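Beta-1,3-1,4-glucanase (Caldicellulosiruptor sp. F32, PDB 5H4R) hydrolyses mixed-linkage beta-1,3-1,4-glucans such as lichenan, as a glycoside hydrolase of family 5 built on a TIM barrel. Local coordinates at residues I28-R33 with A343-R348; S338-A343 with P385-A390. The protein carries 1 engineered substitution. One frame throughout, in Å; residues are numbered along the deposited sequence.

Interaction 1: I28-R33 with A343-R348; sequences IKIASR and AAYYVR
On the outer surface of the TIM barrel, the extended segment 28-33 near the N terminus lays Ile28 and Ile30 across Tyr345 and Arg348 of helix 336-352, the helix that joins the seventh and eighth barrel strands. Ile28 reaches the helix with two branches: CD1 sits 3.8 Å from Tyr345 CA, near the plane of the ring at its edge, while CG2 lies 3.8 Å from Arg348 CG, the two side chains running antiparallel past one another. With CG anti to its backbone N (chi1 176°), Arg348 brings that methylene against Ile28 CG2. Ile30 crosses Tyr345 at about a right angle and brings its CD1 to 3.6 Å from Tyr345 CE1. The phenol suits this place because its ring carbons are apolar and pack against the isoleucine methyls, while its hydroxyl is hydrogen-bonded to Asp305 on helix 298-316. Arg348 NE and NH2 both donate to Ile30 O, NH2 at 2.8 Å and NE at a longer, more bent 3.3 Å, and the oxygen lies close to the guanidinium plane. A water accepts from Ile30 N at 2.9 Å and donates to Ile28 O; the single N-H of NE is shared between this water, weakly, and Ile30 O. The arginine thus serves twice, its methylenes covering isoleucine and its polar end satisfying a main-chain carbonyl outside any helix or strand. The segment is therefore held by its backbone as well as by its side chains.

Interaction 2: S338-A343 with P385-A390; sequences SRVEFA and PEIVSA
Ile387 points its CD1 at the flat side of the Arg339 guanidinium, 3.6 Å above the plane and over its centre. Helix 336-352, which follows the seventh strand, and helix 385-395, which follows the eighth, are neighbours in the outer helical layer of the TIM barrel. The two short segments are nearly parallel, their axes 8.3 Å apart at closest approach, with a signed crossing angle of -19°. CD1 gets there because Ile387 keeps its chain extended at chi2 (177°), and its CG2 branch meets Ala343 CB at 3.9 Å. Val340 spreads its methyls over Glu386, Ile387 and Ala390: CG2 packs 3.7 Å from Glu386 CB, the two side chains meeting at a slant, and CG1 lies 4.0 Å from Ala390 CB. The alanines suit the interface by being short, and Ala390 CB comes within 3.6 Å of Val340 O. Both charged residues turn their polar ends to partners elsewhere, Glu386 in a salt bridge with Arg22, Arg339 in a cation-pi contact with Tyr384. An alanine in place of Arg339 would probably leave Ala329 O without this donor and open a gap beside Ile387 CD1. With no hydrogen bond between the segments, the contact rests on apolar packing, and the guanidinium joins it through a face while NH1 bonds to Ala329 O.

From the N terminus, the chain first passes through 28-33, outside the barrel, before helix 39-47 and the first barrel strand. Interaction 1 closes a loop of more than 300 residues when helix 336-352 returns to that segment, after seven of the eight strands have been laid down. Interaction 2 closes a much shorter one, from the same helix past the eighth strand to helix 385-395. The loops cross rather than nest, since 338-343 lies inside the first and 385-390 beyond its end. Helix 336-352 is common to both, with Ala343 shared, and Ala344 CB approaches Ala390 O, so the N-terminal segment and the C-terminal helix are tied to one outer helix of the barrel.

Interaction 1: I28-R33 with A343-R348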
loop_
_atom_site.group_PDB
_atom_site.type_symbol
_atom_site.label_atom_id
_atom_site.label_comp_id
_atom_site.label_asym_id
_atom_site.label_seq_id
_atom_site.Cartn_x
_atom_site.Cartn_y
_atom_site.Cartn_z
ATOM N N ILE A 28 8.607 -10.757 21.611
ATOM C CA ILE A 28 9.520 -10.720 20.468
ATOM C C ILE A 28 10.778 -9.982 20.901
ATOM O O ILE A 28 10.694 -8.863 21.432
ATOM C CB ILE A 28 8.886 -10.015 19.253
ATOM C CG1 ILE A 28 7.532 -10.608 18.826
ATOM C CG2 ILE A 28 9.878 -10.001 18.065
ATOM C CD1 ILE A 28 7.592 -11.801 17.953
ATOM N N LYS A 29 11.935 -10.578 20.616
ATOM C CA LYS A 29 13.242 -10.012 20.928
ATOM C C LYS A 29 13.988 -9.790 19.618
ATOM O O LYS A 29 14.625 -10.711 19.093
ATOM C CB LYS A 29 14.026 -10.937 21.846
ATOM C CG LYS A 29 13.247 -11.393 23.075
ATOM C CD LYS A 29 12.783 -10.214 23.929
ATOM C CE LYS A 29 11.962 -10.697 25.127
ATOM N NZ LYS A 29 11.420 -9.570 25.944
ATOM N N ILE A 30 13.898 -8.570 19.097
ATOM C CA ILE A 30 14.672 -8.124 17.944
ATOM C C ILE A 30 15.324 -6.796 18.318
ATOM O O ILE A 30 14.623 -5.829 18.643
ATOM C CB ILE A 30 13.807 -7.949 16.688
ATOM C CG1 ILE A 30 13.119 -9.269 16.302
ATOM C CG2 ILE A 30 14.678 -7.441 15.534
ATOM C CD1 ILE A 30 12.121 -9.138 15.192
ATOM N N ALA A 31 16.653 -6.743 18.259
ATOM C CA ALA A 31 17.365 -5.516 18.580
ATOM C C ALA A 31 17.098 -4.430 17.539
ATOM O O ALA A 31 17.031 -4.700 16.338
ATOM C CB ALA A 31 18.867 -5.799 18.671
ATOM N N SER A 32 16.931 -3.192 18.002
ATOM C CA SER A 32 16.771 -2.081 17.072
ATOM C C SER A 32 18.088 -1.816 16.345
ATOM O O SER A 32 19.175 -1.921 16.919
ATOM C CB SER A 32 16.308 -0.811 17.794
ATOM O OG SER A 32 16.094 0.258 16.867
ATOM N N ARG A 33 17.982 -1.496 15.064
ATOM C CA ARG A 33 19.110 -1.046 14.281
ATOM C C ARG A 33 19.296 0.459 14.470
ATOM O O ARG A 33 18.421 1.161 14.989
ATOM C CB ARG A 33 18.895 -1.367 12.797
ATOM C CG ARG A 33 18.683 -2.862 12.469
ATOM C CD ARG A 33 19.872 -3.723 12.800
ATOM N NE ARG A 33 20.904 -3.633 11.781
ATOM C CZ ARG A 33 20.775 -4.172 10.571
ATOM N NH1 ARG A 33 19.646 -4.835 10.236
ATOM N NH2 ARG A 33 21.755 -4.030 9.703
ATOM N N ALA A 343 1.999 -11.551 12.959
ATOM C CA ALA A 343 1.746 -10.117 12.910
ATOM C C ALA A 343 2.635 -9.370 13.884
ATOM O O ALA A 343 3.184 -8.305 13.545
ATOM C CB ALA A 343 0.273 -9.822 13.207
ATOM N N ALA A 344 2.812 -9.915 15.083
ATOM C CA ALA A 344 3.711 -9.298 16.040
ATOM C C ALA A 344 5.132 -9.276 15.496
ATOM O O ALA A 344 5.833 -8.264 15.600
ATOM C CB ALA A 344 3.661 -10.056 17.367
ATOM N N TYR A 345 5.591 -10.404 14.958
ATOM C CA TYR A 345 6.967 -10.485 14.490
ATOM C C TYR A 345 7.205 -9.534 13.330
ATOM O O TYR A 345 8.207 -8.808 13.303
ATOM C CB TYR A 345 7.313 -11.921 14.083
ATOM C CG TYR A 345 8.765 -12.060 13.705
ATOM C CD1 TYR A 345 9.717 -12.341 14.675
ATOM C CD2 TYR A 345 9.182 -11.907 12.397
ATOM C CE1 TYR A 345 11.060 -12.459 14.348
ATOM C CE2 TYR A 345 10.543 -12.034 12.054
ATOM C CZ TYR A 345 11.461 -12.300 13.031
ATOM O OH TYR A 345 12.792 -12.428 12.714
ATOM N N TYR A 346 6.292 -9.532 12.350
ATOM C CA TYR A 346 6.455 -8.716 11.158
ATOM C C TYR A 346 6.549 -7.240 11.533
ATOM O O TYR A 346 7.459 -6.533 11.085
ATOM C CB TYR A 346 5.294 -8.984 10.217
ATOM C CG TYR A 346 5.440 -8.458 8.819
ATOM C CD1 TYR A 346 5.347 -7.093 8.552
ATOM C CD2 TYR A 346 5.587 -9.319 7.750
ATOM C CE1 TYR A 346 5.441 -6.613 7.250
ATOM C CE2 TYR A 346 5.696 -8.840 6.444
ATOM C CZ TYR A 346 5.620 -7.491 6.217
ATOM O OH TYR A 346 5.694 -7.015 4.932
ATOM N N VAL A 347 5.641 -6.772 12.399
ATOM C CA VAL A 347 5.649 -5.366 12.802
ATOM C C VAL A 347 6.916 -5.026 13.599
ATOM O O VAL A 347 7.532 -3.973 13.387
ATOM C CB VAL A 347 4.364 -5.031 13.579
ATOM C CG1 VAL A 347 4.459 -3.637 14.214
ATOM C CG2 VAL A 347 3.194 -5.082 12.650
ATOM N N ARG A 348 7.344 -5.890 14.521
ATOM C CA ARG A 348 8.573 -5.575 15.261
ATOM C C ARG A 348 9.806 -5.608 14.357
ATOM O O ARG A 348 10.689 -4.738 14.458
ATOM C CB ARG A 348 8.764 -6.545 16.421
ATOM C CG ARG A 348 10.084 -6.340 17.202
ATOM C CD ARG A 348 10.228 -4.945 17.769
ATOM N NE ARG A 348 11.614 -4.671 18.150
ATOM C CZ ARG A 348 12.143 -3.448 18.246
ATOM N NH1 ARG A 348 11.412 -2.375 17.995
ATOM N NH2 ARG A 348 13.420 -3.295 18.585
HETATM O O HOH W 1 11.969 -6.722 20.323
#

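Interaction 2: S338-A343 with P385-A390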
loop_
_atom_site.group_PDB
_atom_site.type_symbol
_atom_site.label_atom_id
_atom_site.label_comp_id
_atom_site.label_asym_id
_atom_site.label_seq_id
_atom_site.Cartn_x
_atom_site.Cartn_y
_atom_site.Cartn_z
ATOM N N SER A 338 -1.023 -18.753 14.770
ATOM C CA SER A 338 0.032 -18.476 13.792
ATOM C C SER A 338 -0.036 -17.047 13.268
ATOM O O SER A 338 0.995 -16.386 13.099
ATOM C CB SER A 338 -0.051 -19.439 12.610
ATOM O OG SER A 338 0.326 -20.759 12.963
ATOM N N ARG A 339 -1.239 -16.566 12.940
ATOM C CA ARG A 339 -1.349 -15.223 12.391
ATOM C C ARG A 339 -1.024 -14.159 13.441
ATOM O O ARG A 339 -0.463 -13.109 13.101
ATOM C CB ARG A 339 -2.732 -15.023 11.795
ATOM C CG ARG A 339 -2.994 -15.904 10.610
ATOM C CD ARG A 339 -4.038 -15.318 9.695
ATOM N NE ARG A 339 -5.340 -15.285 10.351
ATOM C CZ ARG A 339 -6.314 -14.400 10.124
ATOM N NH1 ARG A 339 -6.180 -13.400 9.255
ATOM N NH2 ARG A 339 -7.448 -14.527 10.783
ATOM N N VAL A 340 -1.324 -14.431 14.715
ATOM C CA VAL A 340 -0.943 -13.539 15.818
ATOM C C VAL A 340 0.581 -13.450 15.950
ATOM O O VAL A 340 1.165 -12.354 16.040
ATOM C CB VAL A 340 -1.607 -14.022 17.120
ATOM C CG1 VAL A 340 -0.991 -13.375 18.356
ATOM C CG2 VAL A 340 -3.112 -13.784 17.092
ATOM N N GLU A 341 1.260 -14.598 15.948
ATOM C CA GLU A 341 2.716 -14.572 16.049
ATOM C C GLU A 341 3.341 -13.883 14.841
ATOM O O GLU A 341 4.268 -13.070 14.990
ATOM C CB GLU A 341 3.262 -15.986 16.206
ATOM C CG GLU A 341 2.932 -16.611 17.551
ATOM C CD GLU A 341 3.445 -18.047 17.721
ATOM O OE1 GLU A 341 4.537 -18.390 17.199
ATOM O OE2 GLU A 341 2.733 -18.854 18.374
ATOM N N PHE A 342 2.851 -14.208 13.636
ATOM C CA PHE A 342 3.285 -13.545 12.410
ATOM C C PHE A 342 3.163 -12.031 12.520
ATOM O O PHE A 342 4.090 -11.293 12.155
ATOM C CB PHE A 342 2.442 -14.055 11.234
ATOM C CG PHE A 342 2.551 -13.235 9.980
ATOM C CD1 PHE A 342 3.560 -13.447 9.065
ATOM C CD2 PHE A 342 1.591 -12.262 9.697
ATOM C CE1 PHE A 342 3.634 -12.679 7.899
ATOM C CE2 PHE A 342 1.655 -11.503 8.543
ATOM C CZ PHE A 342 2.670 -11.710 7.638
ATOM N N ALA A 343 1.999 -11.551 12.959
ATOM C CA ALA A 343 1.746 -10.117 12.910
ATOM C C ALA A 343 2.635 -9.370 13.884
ATOM O O ALA A 343 3.184 -8.305 13.545
ATOM C CB ALA A 343 0.273 -9.822 13.207
ATOM N N PRO A 385 -9.294 -9.301 17.282
ATOM C CA PRO A 385 -8.600 -8.305 18.116
ATOM C C PRO A 385 -7.212 -8.762 18.540
ATOM O O PRO A 385 -6.340 -7.921 18.813
ATOM C CB PRO A 385 -9.540 -8.139 19.312
ATOM C CG PRO A 385 -10.308 -9.422 19.376
ATOM C CD PRO A 385 -10.473 -9.872 17.939
ATOM N N GLU A 386 -6.977 -10.073 18.592
ATOM C CA GLU A 386 -5.665 -10.586 18.973
ATOM C C GLU A 386 -4.593 -10.190 17.964
ATOM O O GLU A 386 -3.439 -9.942 18.340
ATOM C CB GLU A 386 -5.716 -12.094 19.110
ATOM C CG GLU A 386 -6.761 -12.586 20.136
ATOM C CD GLU A 386 -8.159 -12.853 19.565
ATOM O OE1 GLU A 386 -8.462 -12.520 18.391
ATOM O OE2 GLU A 386 -8.963 -13.424 20.341
ATOM N N ILE A 387 -4.935 -10.186 16.673
ATOM C CA ILE A 387 -3.984 -9.773 15.647
ATOM C C ILE A 387 -3.702 -8.288 15.789
ATOM O O ILE A 387 -2.556 -7.845 15.694
ATOM C CB ILE A 387 -4.510 -10.124 14.241
ATOM C CG1 ILE A 387 -4.616 -11.646 14.056
ATOM C CG2 ILE A 387 -3.627 -9.519 13.162
ATOM C CD1 ILE A 387 -5.200 -12.123 12.709
ATOM N N VAL A 388 -4.747 -7.488 16.015
ATOM C CA VAL A 388 -4.560 -6.050 16.186
ATOM C C VAL A 388 -3.673 -5.784 17.393
ATOM O O VAL A 388 -2.689 -5.044 17.308
ATOM C CB VAL A 388 -5.915 -5.335 16.302
ATOM C CG1 VAL A 388 -5.715 -3.857 16.581
ATOM C CG2 VAL A 388 -6.727 -5.519 15.009
ATOM N N SER A 389 -3.976 -6.435 18.518
ATOM C CA SER A 389 -3.197 -6.224 19.732
ATOM C C SER A 389 -1.755 -6.664 19.546
ATOM O O SER A 389 -0.832 -6.049 20.105
ATOM C CB SER A 389 -3.823 -6.983 20.896
ATOM O OG SER A 389 -5.051 -6.400 21.240
ATOM N N ALA A 390 -1.549 -7.739 18.787
ATOM C CA ALA A 390 -0.197 -8.214 18.510
ATOM C C ALA A 390 0.611 -7.152 17.781
ATOM O O ALA A 390 1.788 -6.924 18.098
ATOM C CB ALA A 390 -0.252 -9.501 17.681
#